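Local coordinates for putative ATP-grasp superfamily protein (Archaeoglobus fulgidus, PDB 3DF7) that is of unknown function but, as a member of the ATP-grasp superfamily, probably binds ATP, at residues D110-E113 with L114-K117; I204-E207 with V208-V212; V213-A216 with V217-V220. One frame throughout, in Å; residues are numbered along the deposited sequence.

Contact 1: D110-E113 with L114-K117; sequences DKWE and LYKK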
# COMPACT_ATOMS: atom_id res chain seq x y z
N ASP A 110 -2.02 -13.17 3.70
CA ASP A 110 -3.06 -14.18 3.66
C ASP A 110 -4.24 -13.66 4.48
O ASP A 110 -4.17 -13.64 5.71
CB ASP A 110 -2.56 -15.50 4.26
CG ASP A 110 -3.54 -16.63 4.09
OD1 ASP A 110 -4.76 -16.38 4.16
OD2 ASP A 110 -3.10 -17.78 3.89
N LYS A 111 -5.30 -13.26 3.81
CA LYS A 111 -6.47 -12.71 4.49
C LYS A 111 -7.07 -13.65 5.54
O LYS A 111 -7.63 -13.19 6.54
CB LYS A 111 -7.54 -12.31 3.48
CG LYS A 111 -7.08 -11.24 2.49
CD LYS A 111 -8.23 -10.71 1.65
CE LYS A 111 -7.73 -9.78 0.56
NZ LYS A 111 -6.89 -10.48 -0.44
N TRP A 112 -6.96 -14.95 5.32
CA TRP A 112 -7.50 -15.89 6.30
C TRP A 112 -6.65 -15.87 7.56
O TRP A 112 -7.17 -15.88 8.67
CB TRP A 112 -7.55 -17.31 5.74
CG TRP A 112 -8.12 -18.28 6.74
CD1 TRP A 112 -7.48 -19.35 7.31
CD2 TRP A 112 -9.42 -18.24 7.34
NE1 TRP A 112 -8.30 -19.97 8.22
CE2 TRP A 112 -9.50 -19.31 8.26
CE3 TRP A 112 -10.53 -17.40 7.18
CZ2 TRP A 112 -10.65 -19.57 9.02
CZ3 TRP A 112 -11.67 -17.66 7.94
CH2 TRP A 112 -11.72 -18.73 8.85
N GLU A 113 -5.34 -15.84 7.38
CA GLU A 113 -4.43 -15.79 8.51
C GLU A 113 -4.59 -14.44 9.22
O GLU A 113 -4.57 -14.37 10.45
CB GLU A 113 -2.98 -15.99 8.05
CG GLU A 113 -2.64 -17.43 7.69
CD GLU A 113 -2.79 -18.38 8.86
OE1 GLU A 113 -2.25 -18.08 9.95
OE2 GLU A 113 -3.46 -19.43 8.71
N LEU A 114 -4.76 -13.38 8.45
CA LEU A 114 -4.92 -12.06 9.04
C LEU A 114 -6.21 -12.01 9.86
O LEU A 114 -6.24 -11.43 10.94
CB LEU A 114 -4.95 -10.97 7.97
CG LEU A 114 -5.10 -9.53 8.49
CD1 LEU A 114 -3.99 -9.23 9.50
CD2 LEU A 114 -5.05 -8.56 7.34
N TYR A 115 -7.27 -12.62 9.34
CA TYR A 115 -8.54 -12.66 10.06
C TYR A 115 -8.37 -13.30 11.44
O TYR A 115 -8.79 -12.74 12.45
CB TYR A 115 -9.57 -13.45 9.25
CG TYR A 115 -10.78 -13.87 10.05
CD1 TYR A 115 -11.67 -12.93 10.58
CD2 TYR A 115 -11.04 -15.23 10.29
CE1 TYR A 115 -12.78 -13.33 11.33
CE2 TYR A 115 -12.14 -15.63 11.04
CZ TYR A 115 -13.00 -14.68 11.55
OH TYR A 115 -14.09 -15.09 12.29
N LYS A 116 -7.73 -14.46 11.48
CA LYS A 116 -7.53 -15.15 12.76
C LYS A 116 -6.62 -14.35 13.69
O LYS A 116 -6.77 -14.40 14.91
CB LYS A 116 -6.94 -16.54 12.53
CG LYS A 116 -7.81 -17.44 11.67
CD LYS A 116 -7.33 -18.89 11.67
CE LYS A 116 -5.93 -19.04 11.11
NZ LYS A 116 -5.49 -20.46 11.11
N LYS A 117 -5.69 -13.60 13.11
CA LYS A 117 -4.77 -12.80 13.90
C LYS A 117 -5.46 -11.61 14.55
O LYS A 117 -5.21 -11.29 15.71
CB LYS A 117 -3.62 -12.30 13.02
CG LYS A 117 -2.45 -11.70 13.80
CD LYS A 117 -1.60 -12.79 14.43
CE LYS A 117 -0.47 -12.21 15.26
NZ LYS A 117 -0.97 -11.51 16.47
O HOH W 1 -7.48 -21.97 10.05
O HOH W 2 -2.07 -20.41 11.35

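Contact 2: I204-E207 with V208-V212; sequences ISDE and VKREV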
# COMPACT_ATOMS: atom_id res chain seq x y z
N ILE A 204 -14.08 13.41 5.94
CA ILE A 204 -14.82 12.84 7.06
C ILE A 204 -14.76 13.76 8.27
O ILE A 204 -13.90 14.63 8.35
CB ILE A 204 -14.24 11.46 7.47
CG1 ILE A 204 -12.74 11.61 7.77
CG2 ILE A 204 -14.49 10.43 6.36
CD1 ILE A 204 -12.07 10.34 8.27
N SER A 205 -15.67 13.56 9.22
CA SER A 205 -15.70 14.37 10.43
C SER A 205 -14.49 14.01 11.28
O SER A 205 -13.88 12.95 11.11
CB SER A 205 -16.98 14.10 11.23
OG SER A 205 -16.95 12.80 11.80
N ASP A 206 -14.14 14.90 12.20
CA ASP A 206 -13.00 14.66 13.07
C ASP A 206 -13.22 13.46 13.98
O ASP A 206 -12.28 12.71 14.27
CB ASP A 206 -12.71 15.90 13.92
CG ASP A 206 -11.38 15.82 14.63
OD1 ASP A 206 -10.35 15.72 13.93
OD2 ASP A 206 -11.36 15.85 15.87
N GLU A 207 -14.45 13.26 14.43
CA GLU A 207 -14.74 12.13 15.31
C GLU A 207 -14.54 10.82 14.57
O GLU A 207 -13.91 9.90 15.10
CB GLU A 207 -16.17 12.22 15.85
CG GLU A 207 -16.60 11.04 16.73
CD GLU A 207 -15.60 10.71 17.84
OE1 GLU A 207 -15.04 11.65 18.45
OE2 GLU A 207 -15.38 9.51 18.10
N VAL A 208 -15.05 10.73 13.35
CA VAL A 208 -14.89 9.52 12.54
C VAL A 208 -13.41 9.26 12.30
O VAL A 208 -12.94 8.12 12.35
CB VAL A 208 -15.64 9.64 11.19
CG1 VAL A 208 -15.26 8.49 10.25
CG2 VAL A 208 -17.15 9.61 11.44
N LYS A 209 -12.66 10.32 12.02
CA LYS A 209 -11.23 10.22 11.78
C LYS A 209 -10.56 9.62 13.02
O LYS A 209 -9.81 8.65 12.92
CB LYS A 209 -10.65 11.60 11.49
CG LYS A 209 -9.15 11.64 11.21
CD LYS A 209 -8.66 13.09 11.14
CE LYS A 209 -7.20 13.18 10.70
NZ LYS A 209 -6.26 12.46 11.60
N ARG A 210 -10.84 10.20 14.18
CA ARG A 210 -10.24 9.71 15.43
C ARG A 210 -10.51 8.23 15.66
O ARG A 210 -9.60 7.47 16.00
CB ARG A 210 -10.76 10.50 16.63
CG ARG A 210 -10.34 11.97 16.66
CD ARG A 210 -10.96 12.69 17.86
NE ARG A 210 -10.70 14.12 17.85
CZ ARG A 210 -9.50 14.67 18.05
NH1 ARG A 210 -8.44 13.89 18.26
NH2 ARG A 210 -9.36 15.99 18.02
N GLU A 211 -11.76 7.81 15.48
CA GLU A 211 -12.14 6.41 15.68
C GLU A 211 -11.43 5.48 14.70
O GLU A 211 -10.92 4.43 15.08
CB GLU A 211 -13.65 6.25 15.52
CG GLU A 211 -14.44 6.70 16.74
CD GLU A 211 -15.94 6.62 16.53
OE1 GLU A 211 -16.40 5.70 15.82
OE2 GLU A 211 -16.67 7.47 17.08
N VAL A 212 -11.40 5.88 13.43
CA VAL A 212 -10.76 5.08 12.39
C VAL A 212 -9.26 4.95 12.64
O VAL A 212 -8.67 3.89 12.43
CB VAL A 212 -11.06 5.68 11.00
CG1 VAL A 212 -10.16 5.07 9.94
CG2 VAL A 212 -12.52 5.42 10.65

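Contact 3: V213-A216 with V217-V220; sequences VEEA and VRAV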
# COMPACT_ATOMS: atom_id res chain seq x y z
N VAL A 213 -8.63 6.03 13.10
CA VAL A 213 -7.20 5.99 13.39
C VAL A 213 -6.98 5.10 14.61
O VAL A 213 -6.08 4.27 14.61
CB VAL A 213 -6.65 7.40 13.70
CG1 VAL A 213 -5.22 7.31 14.23
CG2 VAL A 213 -6.68 8.25 12.43
N GLU A 214 -7.82 5.25 15.62
CA GLU A 214 -7.69 4.45 16.84
C GLU A 214 -7.75 2.96 16.54
O GLU A 214 -6.96 2.18 17.07
CB GLU A 214 -8.78 4.81 17.85
CG GLU A 214 -8.58 4.17 19.22
CD GLU A 214 -9.67 4.53 20.22
OE1 GLU A 214 -9.95 5.74 20.36
OE2 GLU A 214 -10.23 3.62 20.86
N GLU A 215 -8.69 2.56 15.68
CA GLU A 215 -8.82 1.15 15.34
C GLU A 215 -7.72 0.67 14.40
O GLU A 215 -7.34 -0.50 14.44
CB GLU A 215 -10.20 0.88 14.74
CG GLU A 215 -11.34 1.14 15.73
CD GLU A 215 -11.04 0.61 17.12
OE1 GLU A 215 -10.71 -0.59 17.25
OE2 GLU A 215 -11.13 1.40 18.09
N ALA A 216 -7.21 1.55 13.54
CA ALA A 216 -6.14 1.18 12.63
C ALA A 216 -4.89 0.88 13.45
O ALA A 216 -4.18 -0.10 13.21
CB ALA A 216 -5.85 2.31 11.65
N VAL A 217 -4.63 1.73 14.44
CA VAL A 217 -3.48 1.55 15.31
C VAL A 217 -3.64 0.25 16.09
O VAL A 217 -2.70 -0.53 16.20
CB VAL A 217 -3.35 2.72 16.32
CG1 VAL A 217 -2.28 2.40 17.36
CG2 VAL A 217 -2.99 4.01 15.58
N ARG A 218 -4.84 0.01 16.60
CA ARG A 218 -5.11 -1.20 17.37
C ARG A 218 -4.82 -2.44 16.53
O ARG A 218 -4.30 -3.43 17.03
CB ARG A 218 -6.58 -1.22 17.82
CG ARG A 218 -6.85 -2.19 18.98
CD ARG A 218 -8.34 -2.29 19.30
NE ARG A 218 -8.96 -0.97 19.45
CZ ARG A 218 -8.68 -0.11 20.42
NH1 ARG A 218 -7.79 -0.40 21.36
NH2 ARG A 218 -9.30 1.07 20.45
N ALA A 219 -5.14 -2.36 15.24
CA ALA A 219 -4.90 -3.47 14.31
C ALA A 219 -3.43 -3.78 14.10
O ALA A 219 -3.01 -4.93 14.20
CB ALA A 219 -5.56 -3.16 12.96
N VAL A 220 -2.63 -2.75 13.80
CA VAL A 220 -1.21 -2.97 13.56
C VAL A 220 -0.45 -3.41 14.80
O VAL A 220 0.54 -4.13 14.70
CB VAL A 220 -0.52 -1.72 12.95
CG1 VAL A 220 -1.14 -1.41 11.58
CG2 VAL A 220 -0.65 -0.53 13.87

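Contact 1: D110-E113 with L114-K117
W112 and Y115 both carry their rings anti to the backbone N, which sends the two aromatic groups out alongside each other from neighbouring turns of helix 111-118. The indole six-membered ring and the phenol ring lie obliquely, planes 35° apart, and they meet where W112 CZ3 comes 3.4 Å from Y115 CD2. K116 starts out the other way, with CG anti to the carbonyl carbon, and a bend at chi3 (-62°) brings its end back toward E113. Its CG lies over one indole face, offset toward the rim, while its CD approaches W112 NE1 at 3.7 Å. A long aliphatic stem ending in a charge suits this place: the methylenes pack on the indole and the ammonium reaches polar partners. K116 NZ forms a salt bridge with E113 OE2 at 3.3 Å, the hydrogen bond within it being weak. Two waters reinforce this side of the helix. Water 1 lies in the indole plane, accepting from W112 NE1 at 2.8 Å and from K116 NZ at 2.7 Å, and water 2 donates to E113 OE1 and accepts weakly from K116 NZ.

Deeper in, L114 turns an apolar chain onto I245 of strand 240-246. Its N donates to D110 O at 2.8 Å, the first of four successive i to i+4 backbone bonds. D110 suits the helix start because its short carboxylate can turn back onto the first amides of the helix: OD1 accepts from W112 N at 2.9 Å and more weakly from E113 N, while OD2 forms a salt bridge to R141. The arrangement is that of an aspartate N-cap opening a short helix, here within the ATP-grasp domain, with L114 and W112 meeting the neighbouring strands.

Contact 2: I204-E207 with V208-V212
D206 and R210, one helical turn apart, form a salt bridge in which D206 OD2 stands 2.7 Å from R210 NE. The carboxylate comes from one side of the guanidinium plane, with OD2 also 2.9 Å from R210 NH2 and OD1 over a face, and the two flat groups stand at 90° to each other. Arginine suits the position because its chain, extended from CG to NE, spans the turn and presents a broad charged end.

On the next flank E207 and E211 cross, and E207 OE2 lies 2.6 Å from E211 OE2. A bend in E207 at chi2 turns its acid group toward E211, whose other oxygen, OE1, is hydrogen-bonded to Y236 OH.

At the helix start S205 is the N-cap. Its OG, held between the backbone N and the carbonyl carbon (chi1 70°), accepts from V208 N at 3.2 Å in a bond of 164°. A serine hydroxyl is short enough to serve an amide three residues on, and V208 CG2 packs beside it. S205 O then takes K209 N at 3.0 Å, beginning the regular helical bonding.

The inner side is apolar. I204 CD1 reaches over the helix start to K209 CA at 3.6 Å and lies more loosely by V208 CG1, while branched I204 and V208 also touch L170 and Y236, respectively, in the sheet beneath. Two carboxylate oxygens as close as those of E207 and E211 imply that one acid probably holds a proton and shares it, with a raised pKa likely for the pair.

Contact 3: V213-A216 with V217-V220
From V213 to V220 the chain is regular alpha-helix, and four i to i+4 bonds tie the two segments, beginning with V217 N to V213 O at 2.9 Å. On the outer face R218 is held by two glutamates. It grips E215 side-on with two nitrogens: NE donates to OE1 at 2.8 Å and NH2 to OE2 at 3.0 Å, both nearly straight. The acceptors lie almost in the guanidinium plane, each oxygen being met on its syn side, and the carboxylate is turned 31° from that plane. Such a two-point grip fixes the rotation of the guanidinium. A bend at chi3 (-50°) folds the end of R218 back along the helix toward both acids, which run beside it. E214, its chain extended beyond CG, brings OE2 to 2.7 Å from R218 NH2 at the edge of the group, with its own carboxylate almost perpendicular, at 83°. NH2 thus bridges two acids in a salt-bridge network spanning one turn, the i to i+3 and i to i+4 spacings familiar from surface helices.

This is the outer side of an amphipathic helix that lies against the antiparallel sheet of the ATP-grasp domain. Its inner side is made of small and branched residues: A216, with only a methyl group, sits close over V172, L174, V232 and I234. V220 packs on V180, V230 and V232. V213 and V217 follow each other along the flank, CG1 of the first 4.2 Å from CG2 of the second, and cover C182, V185 and V180 of strand 180-191. V217 CG2 also rests 3.2 Å from V213 O, close against the helix backbone.

Contacts 2 and 3 are consecutive lengths of helix 206-220, their centres about 12 Å apart: contact 2 holds its capped start at the surface, contact 3 its more deeply set end. Both lie on the sheet that includes strands 168-176, 180-191 and 228-236. Contact 1 lies on another helix, 111-118; its centre is about 16 Å from that of contact 3, with nearest atoms about 6 Å apart, and about 26 Å from that of contact 2. K117 of contact 1 hydrogen-bonds to C222 O, in the chain just after helix 206-220. All three contacts belong to the ATP-grasp domain, the part of the protein that probably binds ATP.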